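Long-range contacts in terminal oxygenase component of carbazole 1,9a-dioxygenase (PDB 3GCF), which probably dioxygenates carbazole as the terminal Rieske non-heme iron oxygenase component, receiving electrons from a ferredoxin: residues T53-K58 and Y290-E295; H36-D41 and V139-G144. All coordinates share one frame; numbering follows the deposited sequence.

How the contacts relate
Met54 ties contact 1 to contact 2: its SD is 3.5 Å from Ala38 CB, and its CE is 3.4 Å from His36 O. Contact 2 pairs the strands of 36-41 and 139-144 within the six-stranded antiparallel sheet and so builds that sheet from within; contact 1 sets the hairpin turn of 53-58, whose strands belong to that same sheet, against the segment 290-295, which carries part of strand 285-292 in the catalytic part. Their centres lie about 11 Å apart. Both contacts lie away from the [2Fe-2S] cluster and the catalytic iron. Contact 1 forms part of the junction of the Rieske and catalytic parts, while contact 2 lies beside it, with some side chains reaching strand 285-292.

Contact 1 of 2, residues T53-K58 and Y290-E295; sequences TMLGEK and YVPISE
Pro292 O is gripped by the hairpin turn of the Rieske domain: Leu55 N donates a 2.7 Å hydrogen bond to it, with a fairly straight N-H...O angle of 163°, and the CA of Met54 adds a CH...O contact at 3.6 Å. The turn is a type I' beta turn from Met54 to Glu57, linking strands 49-54 and 57-64, and it docks on Pro292 and Ile293, in the segment that carries part of strand 285-292 of the catalytic sheet. A second, more bent bond follows, from Gly56 N to Ile293 O at 3.1 Å. In both, the donor stands above the carbonyl plane. A water bonded to Thr53 O at 2.8 Å also reaches Pro292 O.

Apolar groups flank these bonds. Leu55 lies alongside the Pro292 ring, pointing the same way, and its CD1 also meets Val291 CG1 at 3.8 Å. Arg381 is hydrogen-bonded to Leu55 O and forms a salt bridge with Glu57. At Thr53, CG2 stands anti to the backbone N, which carries this methyl to Ile293; the side chains cross at about a right angle, Thr53 CG2 lying 3.9 Å from Ile293 CG2, and the same methyl approaches the backbone Ile293 O at 3.5 Å.

Contact 2 of 2, residues H36-D41 and V139-G144; sequences HPAAFD and VFVFIG
Strands 36-40 and 139-143 run antiparallel, their local axes 4.3 Å apart at closest approach and their directions 136° apart. His36 and Val141 form a hydrogen-bonded pair, with each N bound to the other's O, and Pro37 faces Phe140 in the following non-hydrogen-bonded position. Beyond this the register slips by one residue in a classic beta bulge: Ala38 and Ala39 both stand opposite Val139. Val139 O accepts from Ala38 N at 2.7 Å, with the donor nearly in line with the carbonyl bond, while Val139 N donates to Ala39 O at 2.8 Å. The bulge sits on strand 34-40 of the antiparallel Rieske sheet.

On one face Pro37 and Phe140 meet. The CG of Phe140 lies anti to its carbonyl carbon (chi1 -68°), which lays one side of the ring against the proline: CD1 approaches Pro37 N at 3.6 Å and CE1 lies 3.9 Å from Pro37 CB, the ring being oblique to the proline. Phe289, on strand 285-292 of the catalytic sheet, touches both residues, placing this face at the domain junction. An alanine in place of Phe140 would probably open a gap beside Pro37 and take from Phe289 the ring it touches.

The face of His36, Ala39, Val139 and Val141 is mostly aliphatic, and Met54 packs against His36 and Val141 there as well as against Ala38 and Ile143. Ala38 CB touches Val141 CG2 at 3.7 Å. Near the bulge, Asp41 forms a salt bridge with Arg63, while at the far end of the pairing His36 NE2 is hydrogen-bonded to Phe31 O. Val139 is tightly held against the bulge: its CB is 3.3 Å from Ala39 O, and its CG2, beside its own backbone N, reaches Asp41 N at 3.7 Å.

Contact 1 of 2, residues T53-K58 and Y290-E295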
# COMPACT_ATOMS: atom_id res chain seq x y z
N THR A 53 -13.46 -7.13 14.06
CA THR A 53 -12.74 -8.17 13.34
C THR A 53 -11.96 -8.91 14.41
O THR A 53 -11.15 -8.30 15.12
CB THR A 53 -11.78 -7.59 12.28
OG1 THR A 53 -12.53 -6.84 11.32
CG2 THR A 53 -11.04 -8.71 11.56
N MET A 54 -12.21 -10.20 14.55
CA MET A 54 -11.53 -10.99 15.56
C MET A 54 -10.93 -12.25 14.96
O MET A 54 -11.63 -13.02 14.31
CB MET A 54 -12.53 -11.38 16.66
CG MET A 54 -13.15 -10.19 17.37
SD MET A 54 -14.51 -10.66 18.46
CE MET A 54 -13.62 -11.57 19.74
N LEU A 55 -9.64 -12.44 15.19
CA LEU A 55 -8.93 -13.60 14.68
C LEU A 55 -9.24 -13.85 13.20
O LEU A 55 -9.52 -14.98 12.80
CB LEU A 55 -9.30 -14.84 15.52
CG LEU A 55 -8.77 -14.87 16.96
CD1 LEU A 55 -9.55 -13.92 17.85
CD2 LEU A 55 -8.87 -16.29 17.50
N GLY A 56 -9.20 -12.78 12.42
CA GLY A 56 -9.47 -12.87 10.99
C GLY A 56 -10.93 -12.86 10.58
O GLY A 56 -11.25 -12.73 9.40
N GLU A 57 -11.84 -12.99 11.55
CA GLU A 57 -13.27 -13.01 11.24
C GLU A 57 -13.96 -11.67 11.44
O GLU A 57 -13.81 -11.04 12.49
CB GLU A 57 -13.98 -14.07 12.08
CG GLU A 57 -13.52 -15.49 11.84
CD GLU A 57 -14.36 -16.50 12.60
OE1 GLU A 57 -15.55 -16.66 12.28
OE2 GLU A 57 -13.82 -17.14 13.53
N LYS A 58 -14.73 -11.25 10.44
CA LYS A 58 -15.47 -10.00 10.55
C LYS A 58 -16.78 -10.34 11.25
O LYS A 58 -17.54 -11.20 10.80
CB LYS A 58 -15.73 -9.41 9.16
CG LYS A 58 -14.47 -8.89 8.47
CD LYS A 58 -14.76 -8.35 7.07
CE LYS A 58 -15.63 -7.09 7.10
NZ LYS A 58 -14.92 -5.91 7.70
N TYR A 290 -5.17 -8.74 24.09
CA TYR A 290 -4.52 -8.44 22.82
C TYR A 290 -5.13 -9.36 21.77
O TYR A 290 -4.50 -10.29 21.29
CB TYR A 290 -3.01 -8.68 22.94
CG TYR A 290 -2.41 -8.19 24.26
CD1 TYR A 290 -2.49 -8.97 25.41
CD2 TYR A 290 -1.78 -6.95 24.35
CE1 TYR A 290 -1.94 -8.53 26.63
CE2 TYR A 290 -1.23 -6.50 25.56
CZ TYR A 290 -1.32 -7.30 26.69
OH TYR A 290 -0.76 -6.88 27.89
N VAL A 291 -6.38 -9.08 21.42
CA VAL A 291 -7.12 -9.90 20.47
C VAL A 291 -6.66 -9.69 19.03
O VAL A 291 -6.68 -8.58 18.52
CB VAL A 291 -8.63 -9.61 20.57
CG1 VAL A 291 -9.42 -10.67 19.79
CG2 VAL A 291 -9.06 -9.61 22.04
N PRO A 292 -6.23 -10.77 18.37
CA PRO A 292 -5.77 -10.66 16.99
C PRO A 292 -6.87 -10.11 16.08
O PRO A 292 -8.03 -10.49 16.21
CB PRO A 292 -5.40 -12.10 16.62
CG PRO A 292 -5.14 -12.76 17.94
CD PRO A 292 -6.20 -12.17 18.82
N ILE A 293 -6.50 -9.21 15.18
CA ILE A 293 -7.43 -8.65 14.21
C ILE A 293 -7.07 -9.38 12.92
O ILE A 293 -7.91 -10.01 12.28
CB ILE A 293 -7.24 -7.14 14.03
CG1 ILE A 293 -7.74 -6.41 15.28
CG2 ILE A 293 -7.97 -6.66 12.78
CD1 ILE A 293 -7.43 -4.93 15.31
N SER A 294 -5.79 -9.31 12.58
CA SER A 294 -5.26 -9.98 11.40
C SER A 294 -3.91 -10.56 11.82
O SER A 294 -3.61 -10.64 13.01
CB SER A 294 -5.06 -8.98 10.25
OG SER A 294 -4.08 -8.02 10.59
N GLU A 295 -3.10 -10.97 10.86
CA GLU A 295 -1.80 -11.54 11.17
C GLU A 295 -0.83 -10.47 11.66
O GLU A 295 0.16 -10.78 12.33
CB GLU A 295 -1.22 -12.25 9.94
CG GLU A 295 -1.92 -13.56 9.56
CD GLU A 295 -3.20 -13.36 8.73
OE1 GLU A 295 -3.66 -12.21 8.55
OE2 GLU A 295 -3.74 -14.39 8.25
O HOH W 1 -9.83 -8.18 17.57

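Contact 2 of 2, residues H36-D41 and V139-G144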
# COMPACT_ATOMS: atom_id res chain seq x y z
N HIS A 36 -12.99 -14.21 23.74
CA HIS A 36 -12.16 -13.03 23.49
C HIS A 36 -13.06 -11.80 23.55
O HIS A 36 -14.20 -11.85 23.11
CB HIS A 36 -11.52 -13.09 22.10
CG HIS A 36 -10.42 -14.10 21.96
ND1 HIS A 36 -9.17 -13.91 22.49
CD2 HIS A 36 -10.40 -15.31 21.34
CE1 HIS A 36 -8.41 -14.96 22.21
NE2 HIS A 36 -9.13 -15.82 21.51
N PRO A 37 -12.57 -10.69 24.12
CA PRO A 37 -13.41 -9.49 24.19
C PRO A 37 -13.55 -8.89 22.79
O PRO A 37 -12.62 -8.93 21.99
CB PRO A 37 -12.63 -8.58 25.14
CG PRO A 37 -11.20 -8.98 24.90
CD PRO A 37 -11.30 -10.49 24.85
N ALA A 38 -14.72 -8.32 22.51
CA ALA A 38 -14.98 -7.72 21.21
C ALA A 38 -15.22 -6.22 21.34
O ALA A 38 -14.83 -5.43 20.49
CB ALA A 38 -16.21 -8.37 20.56
N ALA A 39 -15.87 -5.83 22.43
CA ALA A 39 -16.20 -4.43 22.64
C ALA A 39 -16.70 -4.26 24.06
O ALA A 39 -16.77 -5.22 24.83
CB ALA A 39 -17.29 -4.01 21.66
N PHE A 40 -17.05 -3.03 24.40
CA PHE A 40 -17.59 -2.74 25.72
C PHE A 40 -19.10 -2.69 25.58
O PHE A 40 -19.63 -2.21 24.57
CB PHE A 40 -17.03 -1.42 26.23
CG PHE A 40 -15.59 -1.51 26.62
CD1 PHE A 40 -15.23 -2.04 27.86
CD2 PHE A 40 -14.59 -1.15 25.72
CE1 PHE A 40 -13.89 -2.22 28.19
CE2 PHE A 40 -13.25 -1.33 26.05
CZ PHE A 40 -12.89 -1.86 27.28
N ASP A 41 -19.80 -3.20 26.59
CA ASP A 41 -21.25 -3.24 26.57
C ASP A 41 -21.90 -1.89 26.28
O ASP A 41 -22.90 -1.82 25.55
CB ASP A 41 -21.76 -3.79 27.90
CG ASP A 41 -23.23 -4.13 27.85
OD1 ASP A 41 -23.63 -4.91 26.95
OD2 ASP A 41 -23.99 -3.63 28.69
N VAL A 139 -18.04 -7.11 26.38
CA VAL A 139 -18.70 -8.04 25.47
C VAL A 139 -17.70 -9.09 25.00
O VAL A 139 -16.77 -8.77 24.26
CB VAL A 139 -19.26 -7.32 24.23
CG1 VAL A 139 -19.84 -8.35 23.26
CG2 VAL A 139 -20.33 -6.32 24.66
N PHE A 140 -17.90 -10.33 25.42
CA PHE A 140 -17.02 -11.43 25.03
C PHE A 140 -17.71 -12.26 23.95
O PHE A 140 -18.93 -12.44 23.98
CB PHE A 140 -16.69 -12.31 26.23
CG PHE A 140 -15.83 -11.64 27.26
CD1 PHE A 140 -14.44 -11.58 27.10
CD2 PHE A 140 -16.40 -11.03 28.38
CE1 PHE A 140 -13.64 -10.93 28.04
CE2 PHE A 140 -15.60 -10.37 29.32
CZ PHE A 140 -14.22 -10.32 29.15
N VAL A 141 -16.93 -12.75 23.00
CA VAL A 141 -17.44 -13.56 21.91
C VAL A 141 -16.61 -14.84 21.86
O VAL A 141 -15.39 -14.81 21.98
CB VAL A 141 -17.30 -12.83 20.56
CG1 VAL A 141 -17.80 -13.72 19.43
CG2 VAL A 141 -18.06 -11.52 20.59
N PHE A 142 -17.28 -15.98 21.67
CA PHE A 142 -16.55 -17.24 21.61
C PHE A 142 -16.19 -17.54 20.16
O PHE A 142 -17.06 -17.74 19.31
CB PHE A 142 -17.40 -18.38 22.18
CG PHE A 142 -16.62 -19.64 22.42
CD1 PHE A 142 -15.81 -19.77 23.55
CD2 PHE A 142 -16.66 -20.68 21.50
CE1 PHE A 142 -15.04 -20.92 23.75
CE2 PHE A 142 -15.89 -21.83 21.69
CZ PHE A 142 -15.08 -21.95 22.82
N ILE A 143 -14.89 -17.57 19.88
CA ILE A 143 -14.39 -17.84 18.53
C ILE A 143 -13.87 -19.27 18.46
O ILE A 143 -13.06 -19.68 19.28
CB ILE A 143 -13.22 -16.89 18.16
CG1 ILE A 143 -13.61 -15.43 18.43
CG2 ILE A 143 -12.84 -17.08 16.70
CD1 ILE A 143 -14.75 -14.92 17.57
N GLY A 144 -14.34 -20.03 17.47
CA GLY A 144 -13.90 -21.41 17.33
C GLY A 144 -15.04 -22.32 16.93
O GLY A 144 -16.20 -21.90 16.94